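Local coordinates for AP205 bacteriophage COAT protein (PDB 5FS4) that forms the capsid shell of a small single-stranded RNA bacteriophage, assembling from intertwined dimers of the coat protein, at the interface of chains A and B. Coordinates in Å, arbitrary orientation; residue numbers count along the deposited sequence, not the author numbering. Chains: chain A/B, AP205 bacteriophage COAT protein.

Contact 1: the interface of chains A and B. Residues chain A 101, 104, 127-131; chain B 3, 5.
B:Asn5 pushes its side chain between the C-terminal segment of chain A and A:Arg104, a worked example of an amide wedged at a subunit boundary. Its CB lies against A:Val127, 3.6 Å from that residue's CB, and both valine methyls flank the contact as the two side chains run at a slant to one another. Beyond CB, the CG is anti to the backbone carbonyl carbon (chi1 -74°), which carries the amide in between the carbonyl of A:Ser128 and the arginine. The amide stands nearly upright to the guanidinium, their planes 73° apart. As modelled, OD1 sits 2.8 Å from the carbonyl O of A:Ser128, a clash of two acceptors, while ND2 lies 3.0 Å from A:Arg104 NH1 with no hydrogen bond between them. Exchanging the amide O and N would place a donor at A:Ser128 O and could let A:Arg104 NH1 meet an acceptor, though not straight, so the modelled orientation is doubtful. A water 2.9 Å from A:Ser129 O also lies near B:Asn5 OD1. A:Val127 CG2 lies 3.4 Å above the guanidinium plane of A:Arg104, offset toward the rim, and may steady it. In the fold, strand 5-7 of chain B forms an antiparallel bridge through B:Asn5 to A:Thr131, so the N-terminal strand of one subunit meets the C-terminal segment of the other beside A:Arg104 of helix 92-111.

Contact 2: the interface of chains A and B. Residues chain A 61-62, 77; chain B 46, 48, 87-88, 91.
A:Glu77 reaches across the dimer interface to B:Ser88 and B:Asn91, and its carboxylate is gripped at both oxygens: a compact illustration of an acidic group bound by neutral donors. The side chain leaves strand 76-88 with CG placed between the backbone N and the carbonyl carbon (chi1 65°) and then runs out extended, which delivers the carboxylate to the end of strand 76-88 of chain B and the loop that follows. A:Glu77 OE1 takes the backbone N-H of B:Ser88 through its syn lone pair, 2.8 Å from B:Ser88 N. OE2 accepts from B:Ser88 OG and B:Asn91 ND2. The hydroxyl B:Ser88 OG approaches A:Glu77 OE2 at 2.7 Å from well above the carboxylate plane, whereas B:Asn91 ND2 arrives on the anti side of that oxygen at 2.9 Å, closer to the plane but from the same face. This second bond is nearly straight, 165° at the hydrogen, and lies almost in the asparagine amide plane. Together these donors would fix the rotation of the carboxylate and, with no basic partner among the residues of the contact, would be expected to help stabilise its negative charge.

B:Leu46 supplies the apolar counterpart. Its CD1 methyl packs on the stem of the glutamate at CB, while CD2 lies 4.1 Å from A:Ala61 CB; the branched tip therefore bridges two separate segments of chain A. Next to A:Ala61, A:Pro62 brings CG and CD near OD1 of B:Asn91, whose other branch is the one bound to the acid. The backbone N of B:Asn91 donates in turn to OG of B:Ser88, a second-shell bond that ties the asparagine to the hydroxyl. Waters extend the network: one connects OE2 to the carbonyl of B:Ser88, and another, 3.1 Å from A:Glu77 OE1, lies 2.6 Å from the side-chain OD1 of B:Asn48.

Contact 1: the interface of chains A and B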
loop_
_atom_site.group_PDB
_atom_site.type_symbol
_atom_site.label_atom_id
_atom_site.label_comp_id
_atom_site.label_asym_id
_atom_site.label_seq_id
_atom_site.Cartn_x
_atom_site.Cartn_y
_atom_site.Cartn_z
ATOM N N THR A 101 7.904 -4.071 -2.540
ATOM C CA THR A 101 7.568 -4.596 -3.866
ATOM C C THR A 101 6.191 -4.129 -4.306
ATOM O O THR A 101 6.034 -3.837 -5.458
ATOM C CB THR A 101 7.640 -6.144 -3.804
ATOM O OG1 THR A 101 8.988 -6.487 -3.472
ATOM C CG2 THR A 101 7.401 -6.720 -5.159
ATOM N N ARG A 104 6.567 -0.828 -5.714
ATOM C CA ARG A 104 7.253 -0.889 -6.996
ATOM C C ARG A 104 6.273 -1.309 -8.078
ATOM O O ARG A 104 6.243 -0.686 -9.169
ATOM C CB ARG A 104 8.442 -1.847 -6.890
ATOM C CG ARG A 104 9.126 -2.217 -8.185
ATOM C CD ARG A 104 10.220 -3.205 -7.927
ATOM N NE ARG A 104 10.775 -3.625 -9.195
ATOM C CZ ARG A 104 11.855 -4.392 -9.337
ATOM N NH1 ARG A 104 12.530 -4.862 -8.286
ATOM N NH2 ARG A 104 12.261 -4.702 -10.550
ATOM N N VAL A 127 6.866 -7.798 -10.498
ATOM C CA VAL A 127 7.845 -8.670 -9.821
ATOM C C VAL A 127 7.400 -9.168 -8.458
ATOM O O VAL A 127 6.587 -8.531 -7.834
ATOM C CB VAL A 127 9.247 -7.981 -9.622
ATOM C CG1 VAL A 127 9.908 -7.697 -10.980
ATOM C CG2 VAL A 127 9.166 -6.681 -8.814
ATOM N N SER A 128 7.942 -10.317 -8.002
ATOM C CA SER A 128 7.723 -10.813 -6.643
ATOM C C SER A 128 8.709 -10.132 -5.714
ATOM O O SER A 128 9.771 -9.657 -6.172
ATOM C CB SER A 128 8.010 -12.315 -6.579
ATOM O OG SER A 128 7.876 -12.711 -5.246
ATOM N N SER A 129 8.452 -10.185 -4.400
ATOM C CA SER A 129 9.494 -9.868 -3.396
ATOM C C SER A 129 10.654 -10.895 -3.390
ATOM O O SER A 129 11.771 -10.534 -3.095
ATOM C CB SER A 129 8.906 -9.742 -2.018
ATOM O OG SER A 129 8.301 -10.990 -1.711
ATOM N N ASP A 130 10.384 -12.123 -3.799
ATOM C CA ASP A 130 11.404 -13.132 -3.933
ATOM C C ASP A 130 12.369 -12.777 -5.080
ATOM O O ASP A 130 11.976 -12.179 -6.100
ATOM C CB ASP A 130 10.767 -14.528 -4.173
ATOM C CG ASP A 130 10.085 -15.094 -2.918
ATOM O OD1 ASP A 130 10.451 -14.703 -1.781
ATOM O OD2 ASP A 130 9.145 -15.954 -3.076
ATOM N N THR A 131 13.617 -13.191 -4.939
ATOM C CA THR A 131 14.617 -13.029 -6.011
ATOM C C THR A 131 15.107 -14.369 -6.587
ATOM O O THR A 131 14.889 -15.420 -5.995
ATOM C CB THR A 131 15.824 -12.261 -5.460
ATOM O OG1 THR A 131 16.280 -12.904 -4.282
ATOM C CG2 THR A 131 15.428 -10.873 -5.083
ATOM N N MET B 3 19.382 -8.688 -6.263
ATOM C CA MET B 3 18.363 -7.684 -6.580
ATOM C C MET B 3 17.514 -8.174 -7.734
ATOM O O MET B 3 16.744 -7.403 -8.266
ATOM C CB MET B 3 18.979 -6.304 -6.917
ATOM C CG MET B 3 19.559 -5.569 -5.728
ATOM S SD MET B 3 20.215 -3.968 -6.312
ATOM C CE MET B 3 21.666 -4.513 -7.105
ATOM N N ASN B 5 14.579 -9.587 -8.693
ATOM C CA ASN B 5 13.228 -9.927 -8.285
ATOM C C ASN B 5 12.628 -10.792 -9.341
ATOM O O ASN B 5 12.840 -10.497 -10.538
ATOM C CB ASN B 5 12.387 -8.666 -8.086
ATOM C CG ASN B 5 12.764 -7.948 -6.827
ATOM O OD1 ASN B 5 12.120 -8.120 -5.775
ATOM N ND2 ASN B 5 13.840 -7.195 -6.882
HETATM O O HOH W 1 12.894 -7.855 -2.745
#

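Contact 2: the interface of chains A and B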
loop_
_atom_site.group_PDB
_atom_site.type_symbol
_atom_site.label_atom_id
_atom_site.label_comp_id
_atom_site.label_asym_id
_atom_site.label_seq_id
_atom_site.Cartn_x
_atom_site.Cartn_y
_atom_site.Cartn_z
ATOM N N ALA A 61 -11.452 20.786 -9.586
ATOM C CA ALA A 61 -11.684 20.383 -10.979
ATOM C C ALA A 61 -11.148 21.492 -11.903
ATOM O O ALA A 61 -11.367 22.646 -11.611
ATOM C CB ALA A 61 -13.173 20.173 -11.206
ATOM N N PRO A 62 -10.441 21.164 -13.008
ATOM C CA PRO A 62 -9.893 22.256 -13.869
ATOM C C PRO A 62 -10.916 23.254 -14.461
ATOM O O PRO A 62 -11.981 22.847 -14.932
ATOM C CB PRO A 62 -9.187 21.497 -15.012
ATOM C CG PRO A 62 -8.925 20.143 -14.464
ATOM C CD PRO A 62 -10.077 19.842 -13.536
ATOM N N GLU A 77 -12.711 17.963 -5.943
ATOM C CA GLU A 77 -12.962 16.489 -5.875
ATOM C C GLU A 77 -12.135 16.006 -4.673
ATOM O O GLU A 77 -11.231 16.741 -4.222
ATOM C CB GLU A 77 -12.526 15.793 -7.171
ATOM C CG GLU A 77 -11.025 15.856 -7.454
ATOM C CD GLU A 77 -10.516 14.848 -8.490
ATOM O OE1 GLU A 77 -10.965 13.714 -8.564
ATOM O OE2 GLU A 77 -9.577 15.157 -9.210
ATOM N N LEU B 46 -16.328 15.131 -14.315
ATOM C CA LEU B 46 -15.015 14.469 -14.288
ATOM C C LEU B 46 -15.141 13.005 -14.695
ATOM O O LEU B 46 -16.223 12.427 -14.591
ATOM C CB LEU B 46 -14.442 14.531 -12.862
ATOM C CG LEU B 46 -14.179 15.973 -12.411
ATOM C CD1 LEU B 46 -13.609 16.036 -11.007
ATOM C CD2 LEU B 46 -13.245 16.709 -13.362
ATOM N N ASN B 48 -13.869 9.740 -13.223
ATOM C CA ASN B 48 -13.200 9.224 -12.029
ATOM C C ASN B 48 -12.558 7.873 -12.344
ATOM O O ASN B 48 -13.124 7.042 -13.120
ATOM C CB ASN B 48 -14.117 9.050 -10.825
ATOM C CG ASN B 48 -13.324 8.841 -9.539
ATOM O OD1 ASN B 48 -12.696 9.796 -8.999
ATOM N ND2 ASN B 48 -13.266 7.595 -9.071
ATOM N N GLY B 87 -9.327 8.993 -8.032
ATOM C CA GLY B 87 -9.303 10.436 -8.411
ATOM C C GLY B 87 -9.593 10.583 -9.897
ATOM O O GLY B 87 -9.484 9.667 -10.632
ATOM N N SER B 88 -9.992 11.779 -10.320
ATOM C CA SER B 88 -10.328 12.005 -11.751
ATOM C C SER B 88 -9.063 11.868 -12.593
ATOM O O SER B 88 -7.945 12.204 -12.156
ATOM C CB SER B 88 -10.954 13.395 -11.933
ATOM O OG SER B 88 -9.929 14.382 -11.785
ATOM N N ASN B 91 -7.090 15.309 -13.028
ATOM C CA ASN B 91 -6.061 15.724 -12.077
ATOM C C ASN B 91 -5.065 14.604 -11.784
ATOM O O ASN B 91 -4.525 14.520 -10.671
ATOM C CB ASN B 91 -6.685 16.238 -10.782
ATOM C CG ASN B 91 -7.419 17.553 -10.947
ATOM O OD1 ASN B 91 -6.943 18.470 -11.594
ATOM N ND2 ASN B 91 -8.562 17.668 -10.286
HETATM O O HOH W 2 -7.439 13.166 -9.377
HETATM O O HOH W 3 -13.488 12.252 -9.467
#

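About 33 Å separate the C-alpha centres of contact 1 and contact 2, and the two have no residue in common. Contact 1 joins the C-terminal segment and helix 92-111 of chain A to the N-terminal strand of chain B; contact 2 joins strand 76-88 and the nearby loop of chain A to the corresponding strand, the loop following it and the segment leading into strand 47-60 in chain B. Each recurs with the chains exchanged under the two-fold axis, so the dimer is fastened at widely spaced points. Pairing of the chain ends across subunits at contact 1 may reflect the circular permutation of this coat protein among single-stranded RNA phages.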